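Local atomic coordinates of fluoroacetyl-CoA-specific thioesterase-like domain-containing protein (Thermanaerovibrio acidaminovorans, PDB entry 3QOO), a protein that is of unknown function but adopts a hot-dog fold and may act as a thioesterase on acyl-CoA substrates such as fluoroacetyl-CoA. Residues 99-104 against 117-122. Numbering follows the deposited sequence.
Sequences VVLSMK and QERVVV
Val-100 and Glu-118 face each other as a non-hydrogen-bonded pair of an antiparallel beta hairpin, their side chains crossing obliquely on one face of the sheet. Val-100 CG2, beside its own backbone N, lies 4.1 Å from Glu-118 CG, illustrating how an acid at such a site can pack through its methylenes while its charge is met by arginines. Glu-118 CG stands anti to the backbone N (chi1 179°) and the chain runs on extended to a carboxylate whose OE1 forms a salt bridge with Arg-70 and OE2 one with Arg-98.

Hydrogen-bonded pairs flank this one, Val-99 with Arg-119 and Leu-101 with Gln-117. Leu-101 N donates to Gln-117 O at 2.8 Å in an almost straight bond (173° at the hydrogen). The same carbonyl oxygen is approached by Leu-101 CD1 at 3.6 Å and by the CA-H of Val-100.

On the other face, Leu-101 CD1 reaches Arg-119 CG at 4.3 Å, a loose diagonal contact with the aliphatic base of the arginine, whose guanidinium turns off from the 99-104 strand. There Arg-119 NH1 donates to Gln-117 OE1 at 2.8 Å; the oxygen lies near the guanidinium plane, whereas the donor sits well above the amide plane. Arg-119 NE donates to Ser-66 OG, and Ser-71 and Thr-49 hold Gln-117 NE2, fixing both polar ends.

As in other hot-dog folds, the sheet wraps a central helix: Ala-52 of helix 41-56 touches Gln-117 and Arg-119, and Leu-35 of the second subunit also packs on Arg-119. Strands 84-95 and 64-75 flank the hairpin.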
loop_
_atom_site.group_PDB
_atom_site.type_symbol
_atom_site.label_atom_id
_atom_site.label_comp_id
_atom_site.label_asym_id
_atom_site.label_seq_id
_atom_site.Cartn_x
_atom_site.Cartn_y
_atom_site.Cartn_z
ATOM N N VAL A 99 -9.535 -3.834 -14.471
ATOM C CA VAL A 99 -10.659 -3.516 -13.629
ATOM C C VAL A 99 -10.153 -2.532 -12.581
ATOM O O VAL A 99 -9.121 -2.774 -11.941
ATOM C CB VAL A 99 -11.271 -4.768 -12.946
ATOM C CG1 VAL A 99 -12.489 -4.375 -12.127
ATOM C CG2 VAL A 99 -11.609 -5.866 -13.978
ATOM N N VAL A 100 -10.870 -1.429 -12.403
ATOM C CA VAL A 100 -10.557 -0.489 -11.320
ATOM C C VAL A 100 -11.642 -0.668 -10.239
ATOM O O VAL A 100 -12.844 -0.666 -10.556
ATOM C CB VAL A 100 -10.528 0.958 -11.818
ATOM C CG1 VAL A 100 -10.232 1.892 -10.635
ATOM C CG2 VAL A 100 -9.456 1.161 -12.916
ATOM N N LEU A 101 -11.204 -0.873 -9.010
ATOM C CA LEU A 101 -12.053 -1.039 -7.858
ATOM C C LEU A 101 -11.819 0.072 -6.861
ATOM O O LEU A 101 -10.679 0.508 -6.675
ATOM C CB LEU A 101 -11.757 -2.384 -7.198
ATOM C CG LEU A 101 -11.918 -3.583 -8.159
ATOM C CD1 LEU A 101 -10.561 -4.037 -8.683
ATOM C CD2 LEU A 101 -12.608 -4.740 -7.478
ATOM N N SER A 102 -12.889 0.529 -6.220
ATOM C CA SER A 102 -12.794 1.471 -5.142
ATOM C C SER A 102 -12.925 0.750 -3.800
ATOM O O SER A 102 -13.412 -0.371 -3.730
ATOM C CB SER A 102 -13.898 2.484 -5.287
ATOM O OG SER A 102 -15.160 1.885 -5.201
HETATM N N MSE A 103 -12.470 1.418 -2.752
HETATM C CA MSE A 103 -12.450 0.852 -1.409
HETATM C C MSE A 103 -12.851 1.904 -0.401
HETATM O O MSE A 103 -12.453 3.073 -0.497
HETATM C CB MSE A 103 -11.037 0.330 -1.072
HETATM C CG MSE A 103 -10.872 -0.315 0.272
HETATM SE SE MSE A 103 -10.442 0.913 1.722
HETATM C CE MSE A 103 -8.506 1.041 1.426
ATOM N N LYS A 104 -13.628 1.470 0.583
ATOM C CA LYS A 104 -13.910 2.258 1.754
ATOM C C LYS A 104 -13.776 1.370 2.965
ATOM O O LYS A 104 -14.231 0.235 2.958
ATOM C CB LYS A 104 -15.312 2.907 1.688
ATOM C CG LYS A 104 -15.543 4.042 2.684
ATOM C CD LYS A 104 -16.712 4.914 2.240
ATOM C CE LYS A 104 -17.004 6.035 3.232
ATOM N NZ LYS A 104 -18.133 6.866 2.724
ATOM N N GLN A 117 -7.815 0.426 -6.491
ATOM C CA GLN A 117 -6.868 -0.538 -7.017
ATOM C C GLN A 117 -7.230 -0.879 -8.454
ATOM O O GLN A 117 -8.403 -1.160 -8.752
ATOM C CB GLN A 117 -6.819 -1.784 -6.155
ATOM C CG GLN A 117 -5.712 -2.777 -6.574
ATOM C CD GLN A 117 -5.523 -3.845 -5.543
ATOM O OE1 GLN A 117 -6.052 -4.953 -5.679
ATOM N NE2 GLN A 117 -4.800 -3.513 -4.467
ATOM N N GLU A 118 -6.252 -0.849 -9.346
ATOM C CA GLU A 118 -6.401 -1.296 -10.704
ATOM C C GLU A 118 -5.724 -2.647 -10.805
ATOM O O GLU A 118 -4.566 -2.774 -10.411
ATOM C CB GLU A 118 -5.774 -0.318 -11.672
ATOM C CG GLU A 118 -5.853 -0.718 -13.144
ATOM C CD GLU A 118 -5.149 0.229 -14.058
ATOM O OE1 GLU A 118 -4.915 1.391 -13.667
ATOM O OE2 GLU A 118 -4.818 -0.220 -15.177
ATOM N N ARG A 119 -6.441 -3.626 -11.343
ATOM C CA ARG A 119 -5.886 -4.975 -11.533
ATOM C C ARG A 119 -6.016 -5.361 -13.015
ATOM O O ARG A 119 -6.944 -4.913 -13.706
ATOM C CB ARG A 119 -6.636 -5.998 -10.662
ATOM C CG ARG A 119 -6.591 -5.658 -9.185
ATOM C CD ARG A 119 -7.118 -6.755 -8.264
ATOM N NE ARG A 119 -6.296 -7.956 -8.292
ATOM C CZ ARG A 119 -5.140 -8.103 -7.654
ATOM N NH1 ARG A 119 -4.659 -7.143 -6.833
ATOM N NH2 ARG A 119 -4.449 -9.225 -7.827
ATOM N N VAL A 120 -5.077 -6.169 -13.477
ATOM C CA VAL A 120 -5.039 -6.660 -14.844
ATOM C C VAL A 120 -5.279 -8.163 -14.850
ATOM O O VAL A 120 -4.810 -8.879 -13.980
ATOM C CB VAL A 120 -3.710 -6.289 -15.578
ATOM C CG1 VAL A 120 -2.465 -6.912 -14.900
ATOM C CG2 VAL A 120 -3.753 -6.673 -17.052
ATOM N N VAL A 121 -6.038 -8.639 -15.842
ATOM C CA VAL A 121 -6.230 -10.054 -16.016
ATOM C C VAL A 121 -5.119 -10.619 -16.876
ATOM O O VAL A 121 -4.824 -10.075 -17.960
ATOM C CB VAL A 121 -7.613 -10.359 -16.642
ATOM C CG1 VAL A 121 -7.711 -11.851 -16.959
ATOM C CG2 VAL A 121 -8.679 -9.869 -15.744
ATOM N N VAL A 122 -4.463 -11.671 -16.377
ATOM C CA VAL A 122 -3.323 -12.253 -17.049
ATOM C C VAL A 122 -3.528 -13.761 -17.158
ATOM O O VAL A 122 -4.208 -14.357 -16.336
ATOM C CB VAL A 122 -1.980 -11.952 -16.265
ATOM C CG1 VAL A 122 -1.739 -10.456 -16.019
ATOM C CG2 VAL A 122 -1.916 -12.700 -14.931
#